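Local coordinates for lectin (PDB 6T0Q), which binds galactose-type sugars, probably through calcium-containing sites in its two beta-sandwich, carbohydrate-binding-module-like domains, at residues Leu235-Asp240 / Thr258-Tyr263. Numbering follows the deposited sequence.
Sequences LIAADD and TVADAY. With CA (calcium ion), chain G.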
ATOM      1  N   LEU A 235     -22.259  -2.415   0.570  1.00 18.74           N
ATOM      2  CA  LEU A 235     -23.632  -2.120   0.949  1.00 18.46           C
ATOM      3  C   LEU A 235     -23.637  -0.780   1.674  1.00 21.46           C
ATOM      4  O   LEU A 235     -22.858  -0.597   2.609  1.00 20.09           O
ATOM      5  CB  LEU A 235     -24.176  -3.226   1.856  1.00 17.60           C
ATOM      6  CG  LEU A 235     -25.584  -3.001   2.388  1.00 19.42           C
ATOM      7  CD1 LEU A 235     -26.560  -3.021   1.232  1.00 20.74           C
ATOM      8  CD2 LEU A 235     -25.917  -4.075   3.425  1.00 16.78           C
ATOM      9  N   ILE A 236     -24.490   0.160   1.254  1.00 18.30           N
ATOM     10  CA  ILE A 236     -24.413   1.515   1.800  1.00 17.64           C
ATOM     11  C   ILE A 236     -25.791   2.172   1.837  1.00 21.36           C
ATOM     12  O   ILE A 236     -26.638   1.949   0.964  1.00 20.25           O
ATOM     13  CB  ILE A 236     -23.411   2.361   0.979  1.00 20.33           C
ATOM     14  CG1 ILE A 236     -23.276   3.784   1.527  1.00 21.02           C
ATOM     15  CG2 ILE A 236     -23.814   2.402  -0.507  1.00 19.32           C
ATOM     16  CD1 ILE A 236     -22.053   4.503   0.904  1.00 18.37           C
ATOM     17  N   ALA A 237     -26.006   3.006   2.858  1.00 20.04           N
ATOM     18  CA  ALA A 237     -27.179   3.869   2.940  1.00 22.05           C
ATOM     19  C   ALA A 237     -26.795   5.125   3.708  1.00 23.17           C
ATOM     20  O   ALA A 237     -25.836   5.124   4.483  1.00 20.61           O
ATOM     21  CB  ALA A 237     -28.365   3.165   3.619  1.00 17.34           C
ATOM     22  N   ALA A 238     -27.556   6.203   3.495  1.00 21.45           N
ATOM     23  CA  ALA A 238     -27.267   7.463   4.169  1.00 19.09           C
ATOM     24  C   ALA A 238     -28.540   8.268   4.373  1.00 24.09           C
ATOM     25  O   ALA A 238     -29.481   8.194   3.578  1.00 23.88           O
ATOM     26  CB  ALA A 238     -26.256   8.320   3.390  1.00 17.47           C
ATOM     27  N   ASP A 239     -28.545   9.042   5.456  1.00 18.72           N
ATOM     28  CA  ASP A 239     -29.532  10.084   5.722  1.00 20.33           C
ATOM     29  C   ASP A 239     -28.785  11.411   5.611  1.00 23.08           C
ATOM     30  O   ASP A 239     -28.007  11.750   6.508  1.00 25.57           O
ATOM     31  CB  ASP A 239     -30.128   9.892   7.122  1.00 20.49           C
ATOM     32  CG  ASP A 239     -31.268  10.863   7.432  1.00 24.50           C
ATOM     33  OD1 ASP A 239     -31.482  11.829   6.672  1.00 25.84           O
ATOM     34  OD2 ASP A 239     -31.963  10.642   8.446  1.00 25.07           O
ATOM     35  N   ASP A 240     -29.004  12.172   4.533  1.00 26.59           N
ATOM     36  CA  ASP A 240     -30.059  12.017   3.522  1.00 25.64           C
ATOM     37  C   ASP A 240     -29.663  11.312   2.227  1.00 21.95           C
ATOM     38  O   ASP A 240     -30.515  10.731   1.557  1.00 24.42           O
ATOM     39  CB  ASP A 240     -30.590  13.405   3.135  1.00 25.77           C
ATOM     40  CG  ASP A 240     -31.656  13.902   4.075  1.00 32.14           C
ATOM     41  OD1 ASP A 240     -32.803  13.422   3.962  1.00 33.05           O
ATOM     42  OD2 ASP A 240     -31.343  14.750   4.936  1.00 30.01           O
ATOM     43  N   THR A 258     -33.956   4.170   4.108  1.00 24.28           N
ATOM     44  CA  THR A 258     -34.748   2.974   4.369  1.00 25.38           C
ATOM     45  C   THR A 258     -34.511   1.858   3.362  1.00 24.68           C
ATOM     46  O   THR A 258     -34.888   0.712   3.631  1.00 26.47           O
ATOM     47  CB  THR A 258     -36.246   3.314   4.379  1.00 25.38           C
ATOM     48  OG1 THR A 258     -36.601   3.920   3.131  1.00 24.13           O
ATOM     49  CG2 THR A 258     -36.571   4.282   5.523  1.00 32.47           C
ATOM     50  N   VAL A 259     -33.908   2.160   2.218  1.00 28.14           N
ATOM     51  CA  VAL A 259     -33.591   1.161   1.206  1.00 22.81           C
ATOM     52  C   VAL A 259     -32.110   1.310   0.878  1.00 21.30           C
ATOM     53  O   VAL A 259     -31.703   2.319   0.288  1.00 23.72           O
ATOM     54  CB  VAL A 259     -34.458   1.318  -0.051  1.00 23.90           C
ATOM     55  CG1 VAL A 259     -34.054   0.289  -1.109  1.00 23.03           C
ATOM     56  CG2 VAL A 259     -35.956   1.184   0.307  1.00 23.92           C
ATOM     57  N   ALA A 260     -31.302   0.319   1.273  1.00 23.87           N
ATOM     58  CA  ALA A 260     -29.862   0.372   1.049  1.00 20.96           C
ATOM     59  C   ALA A 260     -29.515  -0.019  -0.386  1.00 23.83           C
ATOM     60  O   ALA A 260     -30.253  -0.746  -1.059  1.00 22.46           O
ATOM     61  CB  ALA A 260     -29.125  -0.553   2.024  1.00 17.61           C
ATOM     62  N   ASP A 261     -28.358   0.454  -0.844  1.00 18.81           N
ATOM     63  CA  ASP A 261     -27.847   0.137  -2.173  1.00 19.34           C
ATOM     64  C   ASP A 261     -26.633  -0.775  -2.064  1.00 22.56           C
ATOM     65  O   ASP A 261     -25.812  -0.612  -1.160  1.00 22.08           O
ATOM     66  CB  ASP A 261     -27.461   1.412  -2.915  1.00 19.42           C
ATOM     67  CG  ASP A 261     -28.604   2.396  -2.978  1.00 25.58           C
ATOM     68  OD1 ASP A 261     -29.719   1.951  -3.317  1.00 23.69           O
ATOM     69  OD2 ASP A 261     -28.401   3.586  -2.644  1.00 24.12           O
ATOM     70  N   ALA A 262     -26.510  -1.718  -3.001  1.00 19.91           N
ATOM     71  CA  ALA A 262     -25.373  -2.630  -3.061  1.00 20.01           C
ATOM     72  C   ALA A 262     -24.677  -2.512  -4.408  1.00 20.95           C
ATOM     73  O   ALA A 262     -25.331  -2.355  -5.448  1.00 20.71           O
ATOM     74  CB  ALA A 262     -25.800  -4.089  -2.814  1.00 19.21           C
ATOM     75  N   TYR A 263     -23.345  -2.602  -4.381  1.00 16.78           N
ATOM     76  CA  TYR A 263     -22.515  -2.444  -5.563  1.00 20.73           C
ATOM     77  C   TYR A 263     -21.447  -3.525  -5.602  1.00 23.52           C
ATOM     78  O   TYR A 263     -20.968  -3.983  -4.562  1.00 21.78           O
ATOM     79  CB  TYR A 263     -21.819  -1.078  -5.597  1.00 20.58           C
ATOM     80  CG  TYR A 263     -22.774   0.082  -5.521  1.00 25.33           C
ATOM     81  CD1 TYR A 263     -23.368   0.587  -6.673  1.00 23.66           C
ATOM     82  CD2 TYR A 263     -23.083   0.679  -4.299  1.00 22.69           C
ATOM     83  CE1 TYR A 263     -24.257   1.655  -6.615  1.00 23.70           C
ATOM     84  CE2 TYR A 263     -23.964   1.752  -4.230  1.00 23.88           C
ATOM     85  CZ  TYR A 263     -24.543   2.233  -5.395  1.00 22.11           C
ATOM     86  OH  TYR A 263     -25.417   3.292  -5.336  1.00 25.21           O
TER
HETATM   87 CA    CA G 404     -31.392  14.257   7.503  1.00 31.38          CA
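Leu235 lays its CD1 methyl against the side of Ala260, CD1 to CB 3.6 Å, where two antiparallel strands of a beta-sandwich domain meet. CG stands anti to the backbone N, beside the carbonyl carbon, and chi2 (65°) turns CD1 to Ala260 and, more loosely, to Ala262 CB. Leu195 and Ile350 pack on the same leucine, and Phe25 on Ala262, so loops cover this apolar face. Between the strands, Ile236 and Asp261 form a hydrogen-bonded pair: Ile236 N reaches Asp261 O at 2.9 Å, and Asp261 N returns an equally short, straighter bond to Ile236 O (N-H...O 171°). Asp261 O also receives a CA-H...O contact from Leu235 CA at 3.4 Å. The opposite face carries Ile236, whose CG2 touches CE2 at the edge of the Tyr263 ring, near the ring plane, at 3.8 Å. Tyr242, on strand 241-246, packs against this isoleucine, and its OH bonds both Asp261 OD2 and Tyr263 OH, linking the two polar groups on this face. Pairing ends at Ile236 and Asp261; next to it Ala237 CB still meets Ala260 CB at 4.1 Å. The backbone of 258-260 veers off while strand 229-239 runs on, held by strand 287-296 at its other edge, to the calcium site. There a cis peptide joins Asp239 to Asp240, and the carboxylates on either side of it both bind the ion. Asn281 OD1 and the carbonyl oxygens of Gly283 and Pro285 complete its coordination: Asp239 supplies OD1 and Asp240 OD2, each 2.6 Å from the calcium ion.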